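Neurotoxin (Clostridium botulinum, PDB 2QN0) is the light-chain zinc protease of botulinum neurotoxin serotype C1, a dual-specificity toxin component thought to cleave the neuronal SNARE proteins syntaxin and SNAP-25. Local coordinates at residues Glu104-Arg109 with Gln356-Phe361; Asn207-Gly212 with Asn407-Gly412; Met221-Ile226 with Asn397-Pro402; Asn237-Ala242 with Asn352-Ile357. One frame throughout, in Å; residues are numbered along the deposited sequence.

Contacts 1, 3 and 4 illustrate how a zinc protease packs chain-distant segments around its metal-binding helix, 223-238, which carries the ligands His-229 and His-233. Contact 3 lies at the start of this helix and contact 4 at its end, their centres about 25 Å apart. Along the chain, contact 4 is nested inside the loop closed by contact 3, and that in turn inside the loop closed by contact 2. Contact 1 crosses contacts 2 and 3, and shares helix 344-357 with contact 4, whose centre is about 10 Å away and to which a salt bridge joins it. Contact 2 instead joins two peripheral surface loops, its centre about 14 Å from that of contact 3.

Contact 1: Glu104-Arg109 with Gln356-Phe361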
loop_
_atom_site.group_PDB
_atom_site.type_symbol
_atom_site.label_atom_id
_atom_site.label_comp_id
_atom_site.label_asym_id
_atom_site.label_seq_id
_atom_site.Cartn_x
_atom_site.Cartn_y
_atom_site.Cartn_z
ATOM N N GLU A 104 9.928 4.041 9.734
ATOM C CA GLU A 104 10.529 2.808 10.230
ATOM C C GLU A 104 9.453 1.995 10.951
ATOM O O GLU A 104 9.389 0.774 10.814
ATOM C CB GLU A 104 11.678 3.121 11.192
ATOM C CG GLU A 104 12.420 1.882 11.668
ATOM C CD GLU A 104 13.504 2.200 12.679
ATOM O OE1 GLU A 104 14.307 3.122 12.421
ATOM O OE2 GLU A 104 13.556 1.524 13.728
ATOM N N GLU A 105 8.602 2.678 11.713
ATOM C CA GLU A 105 7.534 2.003 12.448
ATOM C C GLU A 105 6.497 1.437 11.479
ATOM O O GLU A 105 5.990 0.332 11.676
ATOM C CB GLU A 105 6.869 2.973 13.431
ATOM C CG GLU A 105 5.797 2.348 14.322
ATOM C CD GLU A 105 6.323 1.205 15.184
ATOM O OE1 GLU A 105 7.482 1.283 15.646
ATOM O OE2 GLU A 105 5.569 0.235 15.414
ATOM N N LEU A 106 6.179 2.200 10.436
ATOM C CA LEU A 106 5.218 1.756 9.429
ATOM C C LEU A 106 5.717 0.461 8.789
ATOM O O LEU A 106 4.981 -0.524 8.679
ATOM C CB LEU A 106 5.051 2.836 8.354
ATOM C CG LEU A 106 4.175 2.512 7.141
ATOM C CD1 LEU A 106 2.731 2.264 7.588
ATOM C CD2 LEU A 106 4.237 3.668 6.155
ATOM N N ILE A 107 6.980 0.460 8.375
ATOM C CA ILE A 107 7.568 -0.722 7.752
ATOM C C ILE A 107 7.645 -1.885 8.741
ATOM O O ILE A 107 7.363 -3.034 8.394
ATOM C CB ILE A 107 8.983 -0.408 7.209
ATOM C CG1 ILE A 107 8.878 0.635 6.093
ATOM C CG2 ILE A 107 9.641 -1.680 6.680
ATOM C CD1 ILE A 107 10.218 1.188 5.616
ATOM N N TYR A 108 8.025 -1.585 9.978
ATOM C CA TYR A 108 8.128 -2.617 11.000
ATOM C C TYR A 108 6.789 -3.326 11.188
ATOM O O TYR A 108 6.713 -4.556 11.176
ATOM C CB TYR A 108 8.563 -2.002 12.332
ATOM C CG TYR A 108 8.548 -2.991 13.475
ATOM C CD1 TYR A 108 9.550 -3.950 13.609
ATOM C CD2 TYR A 108 7.497 -3.003 14.394
ATOM C CE1 TYR A 108 9.506 -4.902 14.630
ATOM C CE2 TYR A 108 7.443 -3.949 15.415
ATOM C CZ TYR A 108 8.450 -4.894 15.526
ATOM O OH TYR A 108 8.392 -5.837 16.528
ATOM N N ARG A 109 5.726 -2.551 11.362
ATOM C CA ARG A 109 4.412 -3.145 11.569
ATOM C C ARG A 109 3.944 -3.976 10.382
ATOM O O ARG A 109 3.516 -5.117 10.546
ATOM C CB ARG A 109 3.386 -2.055 11.893
ATOM C CG ARG A 109 3.729 -1.295 13.165
ATOM C CD ARG A 109 2.609 -0.373 13.605
ATOM N NE ARG A 109 3.044 0.476 14.711
ATOM C CZ ARG A 109 2.237 1.241 15.437
ATOM N NH1 ARG A 109 0.936 1.269 15.185
ATOM N NH2 ARG A 109 2.739 1.991 16.410
ATOM N N GLN A 356 -5.294 8.206 12.145
ATOM C CA GLN A 356 -4.988 9.627 12.203
ATOM C C GLN A 356 -3.522 10.022 12.324
ATOM O O GLN A 356 -3.181 11.181 12.095
ATOM C CB GLN A 356 -5.813 10.275 13.322
ATOM C CG GLN A 356 -7.308 10.188 13.048
ATOM C CD GLN A 356 -8.141 11.059 13.964
ATOM O OE1 GLN A 356 -7.729 12.155 14.339
ATOM N NE2 GLN A 356 -9.331 10.584 14.312
ATOM N N ILE A 357 -2.652 9.076 12.673
ATOM C CA ILE A 357 -1.226 9.377 12.788
ATOM C C ILE A 357 -0.471 8.861 11.557
ATOM O O ILE A 357 0.355 9.567 10.980
ATOM C CB ILE A 357 -0.632 8.759 14.063
ATOM C CG1 ILE A 357 -1.306 9.382 15.290
ATOM C CG2 ILE A 357 0.875 8.995 14.105
ATOM C CD1 ILE A 357 -0.772 8.876 16.615
ATOM N N PHE A 358 -0.755 7.625 11.166
ATOM C CA PHE A 358 -0.135 7.045 9.979
ATOM C C PHE A 358 -0.974 7.498 8.787
ATOM O O PHE A 358 -1.790 6.736 8.263
ATOM C CB PHE A 358 -0.131 5.519 10.079
ATOM C CG PHE A 358 0.911 4.979 11.021
ATOM C CD1 PHE A 358 2.255 4.968 10.657
ATOM C CD2 PHE A 358 0.555 4.500 12.276
ATOM C CE1 PHE A 358 3.229 4.488 11.533
ATOM C CE2 PHE A 358 1.522 4.019 13.162
ATOM C CZ PHE A 358 2.863 4.013 12.787
ATOM N N THR A 359 -0.769 8.750 8.374
ATOM C CA THR A 359 -1.513 9.335 7.260
ATOM C C THR A 359 -0.584 10.103 6.324
ATOM O O THR A 359 0.455 10.609 6.744
ATOM C CB THR A 359 -2.582 10.337 7.756
ATOM O OG1 THR A 359 -1.930 11.469 8.346
ATOM C CG2 THR A 359 -3.493 9.683 8.795
ATOM N N GLU A 360 -0.973 10.194 5.056
ATOM C CA GLU A 360 -0.183 10.914 4.055
ATOM C C GLU A 360 0.072 12.356 4.502
ATOM O O GLU A 360 1.192 12.871 4.409
ATOM C CB GLU A 360 -0.933 10.931 2.723
ATOM C CG GLU A 360 -0.162 11.584 1.581
ATOM C CD GLU A 360 -1.013 11.762 0.339
ATOM O OE1 GLU A 360 -1.810 10.848 0.032
ATOM O OE2 GLU A 360 -0.878 12.807 -0.335
ATOM N N PHE A 361 -0.987 13.002 4.977
ATOM C CA PHE A 361 -0.933 14.381 5.447
ATOM C C PHE A 361 0.136 14.567 6.525
ATOM O O PHE A 361 0.887 15.542 6.511
ATOM C CB PHE A 361 -2.301 14.779 6.011
ATOM C CG PHE A 361 -2.424 16.241 6.329
ATOM C CD1 PHE A 361 -2.743 17.159 5.331
ATOM C CD2 PHE A 361 -2.211 16.703 7.622
ATOM C CE1 PHE A 361 -2.847 18.519 5.620
ATOM C CE2 PHE A 361 -2.313 18.060 7.919
ATOM C CZ PHE A 361 -2.631 18.968 6.915
#
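Phe-358 reaches from the short link between two helices onto helix 101-112, where Glu-105, Leu-106 and Arg-109 receive its ring. From CB, CG stands beside the backbone N and anti to the carbonyl carbon (chi1 -76°), which directs the ring at the helix. One flank belongs to Leu-106: CD1 of Phe-358 lies 4.1 Å from Leu-106 CD1, and CE1 of Phe-358 is 4.0 Å from Leu-106 CB. On the other flank, CE2 of Phe-358 comes 3.5 Å from Arg-109 NH1, over one face of the guanidinium and toward its rim, the two planes being 63° apart. At the far end, CZ of Phe-358 meets Glu-105 CG at 3.7 Å, close to the ring plane. The guanidinium is held by its own helix, because Arg-109 NE bonds Glu-105 OE2 at 2.6 Å, nearly straight and to the anti lone pair. A second salt bridge, from Arg-109 NH2 to Glu-353, further restricts its rotation. Two residues beyond Phe-358, Glu-360 hydrogen-bonds the zinc ligand His-229, a second-shell role. The contact therefore fits between helices: Leu-106 also packs on Met-228, Leu-231 and Met-235 of helix 223-238, while Phe-358 leans on Tyr-363 of helix 360-366.

Contact 2: Asn207-Gly212 with Asn407-Gly412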
loop_
_atom_site.group_PDB
_atom_site.type_symbol
_atom_site.label_atom_id
_atom_site.label_comp_id
_atom_site.label_asym_id
_atom_site.label_seq_id
_atom_site.Cartn_x
_atom_site.Cartn_y
_atom_site.Cartn_z
ATOM N N ASN A 207 2.212 23.611 1.896
ATOM C CA ASN A 207 3.176 24.630 2.286
ATOM C C ASN A 207 3.127 25.895 1.439
ATOM O O ASN A 207 3.274 25.851 0.219
ATOM C CB ASN A 207 4.593 24.052 2.242
ATOM C CG ASN A 207 4.817 22.983 3.295
ATOM O OD1 ASN A 207 4.946 23.283 4.478
ATOM N ND2 ASN A 207 4.852 21.729 2.867
ATOM N N ASP A 208 2.924 27.025 2.107
ATOM C CA ASP A 208 2.885 28.321 1.445
ATOM C C ASP A 208 4.326 28.633 1.037
ATOM O O ASP A 208 5.239 28.492 1.849
ATOM C CB ASP A 208 2.387 29.379 2.436
ATOM C CG ASP A 208 2.172 30.743 1.797
ATOM O OD1 ASP A 208 2.772 31.024 0.739
ATOM O OD2 ASP A 208 1.406 31.544 2.371
ATOM N N VAL A 209 4.539 29.026 -0.217
ATOM C CA VAL A 209 5.884 29.373 -0.670
ATOM C C VAL A 209 5.948 30.826 -1.146
ATOM O O VAL A 209 6.822 31.197 -1.930
ATOM C CB VAL A 209 6.399 28.427 -1.794
ATOM C CG1 VAL A 209 6.623 27.027 -1.230
ATOM C CG2 VAL A 209 5.415 28.387 -2.955
ATOM N N GLY A 210 5.002 31.630 -0.661
ATOM C CA GLY A 210 4.955 33.049 -0.981
ATOM C C GLY A 210 4.339 33.497 -2.294
ATOM O O GLY A 210 4.434 34.676 -2.643
ATOM N N GLU A 211 3.685 32.588 -3.009
ATOM C CA GLU A 211 3.092 32.921 -4.304
ATOM C C GLU A 211 1.595 33.208 -4.286
ATOM O O GLU A 211 0.987 33.392 -5.340
ATOM C CB GLU A 211 3.355 31.784 -5.288
ATOM C CG GLU A 211 4.815 31.380 -5.394
ATOM C CD GLU A 211 5.012 30.173 -6.286
ATOM O OE1 GLU A 211 4.243 29.199 -6.146
ATOM O OE2 GLU A 211 5.939 30.192 -7.121
ATOM N N GLY A 212 1.010 33.259 -3.095
ATOM C CA GLY A 212 -0.422 33.485 -2.962
ATOM C C GLY A 212 -1.057 34.620 -3.748
ATOM O O GLY A 212 -2.175 34.483 -4.248
ATOM N N ASN A 407 17.017 23.048 -2.209
ATOM C CA ASN A 407 16.524 22.794 -0.862
ATOM C C ASN A 407 15.695 23.929 -0.263
ATOM O O ASN A 407 15.130 23.778 0.819
ATOM C CB ASN A 407 17.703 22.487 0.063
ATOM C CG ASN A 407 18.704 23.623 0.119
ATOM O OD1 ASN A 407 19.206 24.074 -0.911
ATOM N ND2 ASN A 407 19.001 24.092 1.325
ATOM N N VAL A 408 15.622 25.060 -0.957
ATOM C CA VAL A 408 14.855 26.197 -0.460
ATOM C C VAL A 408 13.442 26.195 -1.036
ATOM O O VAL A 408 13.251 26.042 -2.242
ATOM C CB VAL A 408 15.540 27.539 -0.816
ATOM C CG1 VAL A 408 14.730 28.703 -0.267
ATOM C CG2 VAL A 408 16.952 27.568 -0.242
ATOM N N LEU A 409 12.459 26.359 -0.157
ATOM C CA LEU A 409 11.053 26.381 -0.547
ATOM C C LEU A 409 10.658 25.249 -1.492
ATOM O O LEU A 409 9.941 25.461 -2.473
ATOM C CB LEU A 409 10.695 27.736 -1.170
ATOM C CG LEU A 409 10.806 28.931 -0.213
ATOM C CD1 LEU A 409 10.422 30.213 -0.933
ATOM C CD2 LEU A 409 9.904 28.707 0.992
ATOM N N PHE A 410 11.142 24.049 -1.192
ATOM C CA PHE A 410 10.814 22.862 -1.974
ATOM C C PHE A 410 11.031 22.998 -3.480
ATOM O O PHE A 410 10.319 22.379 -4.269
ATOM C CB PHE A 410 9.353 22.481 -1.698
ATOM C CG PHE A 410 8.988 22.534 -0.243
ATOM C CD1 PHE A 410 9.390 21.524 0.626
ATOM C CD2 PHE A 410 8.293 23.623 0.272
ATOM C CE1 PHE A 410 9.107 21.600 1.988
ATOM C CE2 PHE A 410 8.004 23.708 1.632
ATOM C CZ PHE A 410 8.414 22.694 2.492
ATOM N N MET A 411 12.019 23.791 -3.885
ATOM C CA MET A 411 12.282 23.975 -5.309
ATOM C C MET A 411 12.507 22.678 -6.076
ATOM O O MET A 411 12.219 22.602 -7.272
ATOM C CB MET A 411 13.483 24.905 -5.514
ATOM C CG MET A 411 13.102 26.365 -5.621
ATOM S SD MET A 411 14.524 27.422 -5.943
ATOM C CE MET A 411 14.559 28.384 -4.443
ATOM N N GLY A 412 13.019 21.655 -5.396
ATOM C CA GLY A 412 13.253 20.384 -6.061
ATOM C C GLY A 412 11.976 19.761 -6.602
ATOM O O GLY A 412 12.003 18.995 -7.570
#
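An Asx turn in the loop between strands 201-202 and 219-220 belongs to this surface contact, in which Asn-207 and Val-209 pack against Leu-409 and Phe-410 of a second loop. Leu-409 and Phe-410 both adopt left-handed helical backbone angles, and the tight bend is closed by a bond from Met-411 N to Val-408 O, 3.0 Å. Asn-207 comes obliquely to the CE2-CZ side of the phenyl ring, its amide raised above the ring plane: its CB is 3.5 Å from Phe-410 CE2, and its ND2 is 3.7 Å from Phe-410 CZ. Amide and ring planes are 29° apart, although the side chains cross at about a right angle. Val-209 places CG1 beside its backbone N (chi1 -68°), and that methyl fills the angle between the two partners, 4.1 Å from Leu-409 CB and 4.1 Å from Phe-410 CD2, where it sits at the ring edge. Gln-370 unites the two loops, since it accepts from Asn-207 N and touches Phe-410. Crystal neighbours touch Asp-208, Val-209, Gly-210 and Leu-409, so the lattice may influence the loop shapes. Within the Asx turn, Asp-208 OD1 accepts from Gly-210 N at 2.7 Å.

Contact 3: Met221-Ile226 with Asn397-Pro402; sequences MDPILI and NGFNIP
Asp-222 and Gly-398 make the closest backbone approach, 7.2 Å between their CA atoms, where the start of helix 223-238 faces a type II' beta turn running from Asn-397 to Asn-400. Gly-398 takes positive phi at the second position of this turn, and the turn's closing bond, Asn-400 N to Asn-397 O, is weak. Asp-222 OD2 lies 4.2 Å from Gly-398 CA. A water connects the segments at this point: it donates to Asp-222 OD2 at 2.8 Å and accepts from Phe-399 N at 2.9 Å, so a buried amide of the turn is satisfied by the carboxylate through one intermediary. The other oxygen of Asp-222 serves the helix. With CG anti to the backbone N (chi1 -176°), OD1 leans forward over the first turn to accept from Ile-224 N at 3.0 Å, a nearly straight bond arriving on the anti side and 27° out of the carboxylate plane. Tyr-393 OH also bonds OD1, and Arg-96 forms a salt bridge with OD2. This surrounding charge, with the helix start, would favour the ionised carboxylate. Beside the polar bridge runs an apolar one: Pro-223 CD approaches Phe-399 CE2 at 3.6 Å, obliquely to the ring, the two side chains arriving from opposite directions. Tyr-393 stacks edge-to-face with Phe-399, thereby serving both the carboxylate and the aromatic part of the contact. In outline this is a classic helix N-cap, with aspartate as the cap and proline as the first helical residue, and here it begins the helix bearing the HExxH zinc-binding motif.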
loop_
_atom_site.group_PDB
_atom_site.type_symbol
_atom_site.label_atom_id
_atom_site.label_comp_id
_atom_site.label_asym_id
_atom_site.label_seq_id
_atom_site.Cartn_x
_atom_site.Cartn_y
_atom_site.Cartn_z
ATOM N N MET A 221 4.295 15.311 -6.523
ATOM C CA MET A 221 4.210 14.597 -5.257
ATOM C C MET A 221 5.524 13.832 -5.130
ATOM O O MET A 221 6.054 13.338 -6.126
ATOM C CB MET A 221 3.060 13.584 -5.261
ATOM C CG MET A 221 1.722 14.135 -4.796
ATOM S SD MET A 221 0.545 12.787 -4.578
ATOM C CE MET A 221 1.114 12.104 -3.032
ATOM N N ASP A 222 6.061 13.751 -3.918
ATOM C CA ASP A 222 7.287 12.997 -3.709
ATOM C C ASP A 222 6.871 11.528 -3.795
ATOM O O ASP A 222 5.889 11.113 -3.168
ATOM C CB ASP A 222 7.870 13.290 -2.324
ATOM C CG ASP A 222 9.214 12.606 -2.098
ATOM O OD1 ASP A 222 9.344 11.420 -2.457
ATOM O OD2 ASP A 222 10.135 13.254 -1.557
ATOM N N PRO A 223 7.595 10.725 -4.587
ATOM C CA PRO A 223 7.278 9.305 -4.735
ATOM C C PRO A 223 7.065 8.549 -3.424
ATOM O O PRO A 223 6.262 7.612 -3.382
ATOM C CB PRO A 223 8.473 8.769 -5.518
ATOM C CG PRO A 223 8.805 9.913 -6.408
ATOM C CD PRO A 223 8.709 11.106 -5.476
ATOM N N ILE A 224 7.762 8.927 -2.351
ATOM C CA ILE A 224 7.556 8.185 -1.112
ATOM C C ILE A 224 6.154 8.383 -0.547
ATOM O O ILE A 224 5.630 7.487 0.105
ATOM C CB ILE A 224 8.587 8.518 0.008
ATOM C CG1 ILE A 224 8.559 10.006 0.355
ATOM C CG2 ILE A 224 9.977 8.041 -0.406
ATOM C CD1 ILE A 224 9.131 10.303 1.731
ATOM N N LEU A 225 5.543 9.540 -0.793
ATOM C CA LEU A 225 4.193 9.775 -0.276
ATOM C C LEU A 225 3.159 9.009 -1.088
ATOM O O LEU A 225 2.135 8.578 -0.557
ATOM C CB LEU A 225 3.858 11.270 -0.257
ATOM C CG LEU A 225 4.598 12.103 0.800
ATOM C CD1 LEU A 225 3.806 13.370 1.086
ATOM C CD2 LEU A 225 4.762 11.316 2.087
ATOM N N ILE A 226 3.425 8.839 -2.379
ATOM C CA ILE A 226 2.520 8.086 -3.232
ATOM C C ILE A 226 2.508 6.648 -2.710
ATOM O O ILE A 226 1.453 6.021 -2.582
ATOM C CB ILE A 226 3.002 8.102 -4.702
ATOM C CG1 ILE A 226 3.003 9.541 -5.231
ATOM C CG2 ILE A 226 2.106 7.217 -5.558
ATOM C CD1 ILE A 226 3.503 9.681 -6.667
ATOM N N ASN A 397 16.973 13.784 1.264
ATOM C CA ASN A 397 16.131 14.920 0.890
ATOM C C ASN A 397 15.232 14.769 -0.329
ATOM O O ASN A 397 14.612 15.744 -0.752
ATOM C CB ASN A 397 17.004 16.160 0.682
ATOM C CG ASN A 397 17.787 16.535 1.918
ATOM O OD1 ASN A 397 19.005 16.358 1.974
ATOM N ND2 ASN A 397 17.090 17.048 2.925
ATOM N N GLY A 398 15.145 13.569 -0.889
ATOM C CA GLY A 398 14.315 13.396 -2.068
ATOM C C GLY A 398 14.810 14.302 -3.184
ATOM O O GLY A 398 15.993 14.271 -3.527
ATOM N N PHE A 399 13.919 15.120 -3.740
ATOM C CA PHE A 399 14.276 16.037 -4.827
ATOM C C PHE A 399 14.901 17.348 -4.343
ATOM O O PHE A 399 15.632 18.002 -5.088
ATOM C CB PHE A 399 13.037 16.411 -5.652
ATOM C CG PHE A 399 12.452 15.280 -6.448
ATOM C CD1 PHE A 399 13.139 14.735 -7.529
ATOM C CD2 PHE A 399 11.184 14.786 -6.141
ATOM C CE1 PHE A 399 12.574 13.716 -8.298
ATOM C CE2 PHE A 399 10.609 13.768 -6.902
ATOM C CZ PHE A 399 11.303 13.231 -7.986
ATOM N N ASN A 400 14.600 17.736 -3.108
ATOM C CA ASN A 400 15.084 19.003 -2.554
ATOM C C ASN A 400 16.510 18.930 -2.015
ATOM O O ASN A 400 16.765 19.169 -0.833
ATOM C CB ASN A 400 14.109 19.469 -1.474
ATOM C CG ASN A 400 12.675 19.484 -1.975
ATOM O OD1 ASN A 400 12.403 19.985 -3.066
ATOM N ND2 ASN A 400 11.755 18.932 -1.189
ATOM N N ILE A 401 17.432 18.629 -2.921
ATOM C CA ILE A 401 18.849 18.467 -2.606
ATOM C C ILE A 401 19.623 19.782 -2.500
ATOM O O ILE A 401 19.624 20.590 -3.426
ATOM C CB ILE A 401 19.517 17.577 -3.672
ATOM C CG1 ILE A 401 18.758 16.248 -3.777
ATOM C CG2 ILE A 401 20.978 17.329 -3.314
ATOM C CD1 ILE A 401 19.109 15.424 -5.004
ATOM N N PRO A 402 20.301 20.001 -1.361
ATOM C CA PRO A 402 21.093 21.210 -1.105
ATOM C C PRO A 402 22.214 21.411 -2.127
ATOM O O PRO A 402 22.454 22.528 -2.587
ATOM C CB PRO A 402 21.638 20.973 0.302
ATOM C CG PRO A 402 20.575 20.128 0.935
ATOM C CD PRO A 402 20.265 19.145 -0.162
HETATM O O HOH W 1 11.275 15.612 -2.595
#

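Contact 4: Asn237-Ala242 with Asn352-Ile357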
loop_
_atom_site.group_PDB
_atom_site.type_symbol
_atom_site.label_atom_id
_atom_site.label_comp_id
_atom_site.label_asym_id
_atom_site.label_seq_id
_atom_site.Cartn_x
_atom_site.Cartn_y
_atom_site.Cartn_z
ATOM N N ASN A 237 -5.848 -2.669 6.199
ATOM C CA ASN A 237 -6.161 -4.045 5.806
ATOM C C ASN A 237 -5.538 -5.084 6.734
ATOM O O ASN A 237 -6.157 -6.098 7.046
ATOM C CB ASN A 237 -5.679 -4.333 4.378
ATOM C CG ASN A 237 -6.433 -3.544 3.328
ATOM O OD1 ASN A 237 -7.581 -3.159 3.529
ATOM N ND2 ASN A 237 -5.792 -3.318 2.184
ATOM N N LEU A 238 -4.303 -4.839 7.147
ATOM C CA LEU A 238 -3.601 -5.761 8.029
ATOM C C LEU A 238 -4.253 -5.838 9.407
ATOM O O LEU A 238 -4.377 -6.917 9.983
ATOM C CB LEU A 238 -2.142 -5.327 8.182
ATOM C CG LEU A 238 -1.292 -6.138 9.166
ATOM C CD1 LEU A 238 -1.334 -7.623 8.789
ATOM C CD2 LEU A 238 0.141 -5.609 9.154
ATOM N N TYR A 239 -4.665 -4.687 9.931
ATOM C CA TYR A 239 -5.282 -4.636 11.252
ATOM C C TYR A 239 -6.796 -4.833 11.243
ATOM O O TYR A 239 -7.456 -4.723 12.280
ATOM C CB TYR A 239 -4.894 -3.330 11.940
ATOM C CG TYR A 239 -3.440 -3.332 12.356
ATOM C CD1 TYR A 239 -3.037 -3.937 13.547
ATOM C CD2 TYR A 239 -2.456 -2.796 11.524
ATOM C CE1 TYR A 239 -1.691 -4.013 13.900
ATOM C CE2 TYR A 239 -1.108 -2.867 11.866
ATOM C CZ TYR A 239 -0.733 -3.476 13.052
ATOM O OH TYR A 239 0.599 -3.552 13.385
ATOM N N GLY A 240 -7.333 -5.131 10.065
ATOM C CA GLY A 240 -8.755 -5.401 9.929
ATOM C C GLY A 240 -9.712 -4.261 10.211
ATOM O O GLY A 240 -10.824 -4.488 10.699
ATOM N N ILE A 241 -9.299 -3.038 9.897
ATOM C CA ILE A 241 -10.159 -1.886 10.128
ATOM C C ILE A 241 -10.501 -1.130 8.847
ATOM O O ILE A 241 -10.907 0.033 8.894
ATOM C CB ILE A 241 -9.521 -0.904 11.133
ATOM C CG1 ILE A 241 -8.193 -0.372 10.585
ATOM C CG2 ILE A 241 -9.308 -1.607 12.466
ATOM C CD1 ILE A 241 -7.653 0.817 11.345
ATOM N N ALA A 242 -10.344 -1.788 7.702
ATOM C CA ALA A 242 -10.658 -1.153 6.423
ATOM C C ALA A 242 -12.145 -0.805 6.361
ATOM O O ALA A 242 -12.989 -1.565 6.839
ATOM C CB ALA A 242 -10.293 -2.087 5.266
ATOM N N ASN A 352 -6.570 5.120 16.784
ATOM C CA ASN A 352 -6.211 6.495 16.458
ATOM C C ASN A 352 -4.907 6.538 15.670
ATOM O O ASN A 352 -4.780 7.294 14.709
ATOM C CB ASN A 352 -6.072 7.336 17.725
ATOM C CG ASN A 352 -5.754 8.784 17.419
ATOM O OD1 ASN A 352 -4.636 9.247 17.633
ATOM N ND2 ASN A 352 -6.738 9.505 16.895
ATOM N N GLU A 353 -3.937 5.729 16.082
ATOM C CA GLU A 353 -2.657 5.671 15.381
ATOM C C GLU A 353 -2.859 5.277 13.924
ATOM O O GLU A 353 -2.370 5.939 13.008
ATOM C CB GLU A 353 -1.738 4.636 16.029
ATOM C CG GLU A 353 -0.995 5.106 17.260
ATOM C CD GLU A 353 -0.219 3.982 17.913
ATOM O OE1 GLU A 353 0.313 3.124 17.173
ATOM O OE2 GLU A 353 -0.136 3.960 19.159
ATOM N N LEU A 354 -3.584 4.183 13.723
ATOM C CA LEU A 354 -3.836 3.643 12.390
ATOM C C LEU A 354 -4.634 4.528 11.442
ATOM O O LEU A 354 -4.464 4.438 10.227
ATOM C CB LEU A 354 -4.547 2.292 12.510
ATOM C CG LEU A 354 -3.793 1.210 13.284
ATOM C CD1 LEU A 354 -4.666 -0.023 13.416
ATOM C CD2 LEU A 354 -2.489 0.876 12.554
ATOM N N THR A 355 -5.494 5.384 11.989
ATOM C CA THR A 355 -6.340 6.235 11.158
ATOM C C THR A 355 -6.026 7.724 11.147
ATOM O O THR A 355 -6.451 8.435 10.233
ATOM C CB THR A 355 -7.823 6.086 11.559
ATOM O OG1 THR A 355 -7.976 6.428 12.944
ATOM C CG2 THR A 355 -8.297 4.660 11.335
ATOM N N GLN A 356 -5.294 8.206 12.145
ATOM C CA GLN A 356 -4.988 9.627 12.203
ATOM C C GLN A 356 -3.522 10.022 12.324
ATOM O O GLN A 356 -3.181 11.181 12.095
ATOM C CB GLN A 356 -5.813 10.275 13.322
ATOM C CG GLN A 356 -7.308 10.188 13.048
ATOM C CD GLN A 356 -8.141 11.059 13.964
ATOM O OE1 GLN A 356 -7.729 12.155 14.339
ATOM N NE2 GLN A 356 -9.331 10.584 14.312
ATOM N N ILE A 357 -2.652 9.076 12.673
ATOM C CA ILE A 357 -1.226 9.377 12.788
ATOM C C ILE A 357 -0.471 8.861 11.557
ATOM O O ILE A 357 0.355 9.567 10.980
ATOM C CB ILE A 357 -0.632 8.759 14.063
ATOM C CG1 ILE A 357 -1.306 9.382 15.290
ATOM C CG2 ILE A 357 0.875 8.995 14.105
ATOM C CD1 ILE A 357 -0.772 8.876 16.615
#
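A Schellman motif ends helix 223-238 at Gly-240, and the residues flanking that glycine, Tyr-239 and Ile-241, receive Leu-354 from the last turns of helix 344-357. Leu-354 is the central piece of the contact. A chi1 of -59° aims its CG at the terminus of helix 223-238, and a chi2 of 175° spreads the two methyls along Tyr-239. CD1 of Leu-354 touches the root of the tyrosine, 3.6 Å from Tyr-239 CB, while CD2 of Leu-354 reaches farther along the ring, 3.8 Å from Tyr-239 CD2. The leucine and the tyrosine side chains cross at about a right angle. The phenol end is fixed by another partner, since Tyr-239 OH hydrogen-bonds Asp-113. Ile-241 arrives from beyond the glycine; its CG1 lies between the backbone N and the carbonyl carbon (chi1 61°), and the extended branch carries CD1 to 3.6 Å from Leu-354 CB and 3.7 Å from Leu-354 CD1. Ile-241 also touches Ala-293 and Tyr-297 of helix 283-304, and Leu-354 rests on Met-235 as well, so the contact is part of a buried apolar core. Helix 344-357, which supplies the leucine, widens here into a pi-type turn at 353-357. Thr-355 turns its hydroxyl back to the carbonyl of Tyr-351, leaving its methyl CG2 to meet Ile-241 CD1 at 3.9 Å.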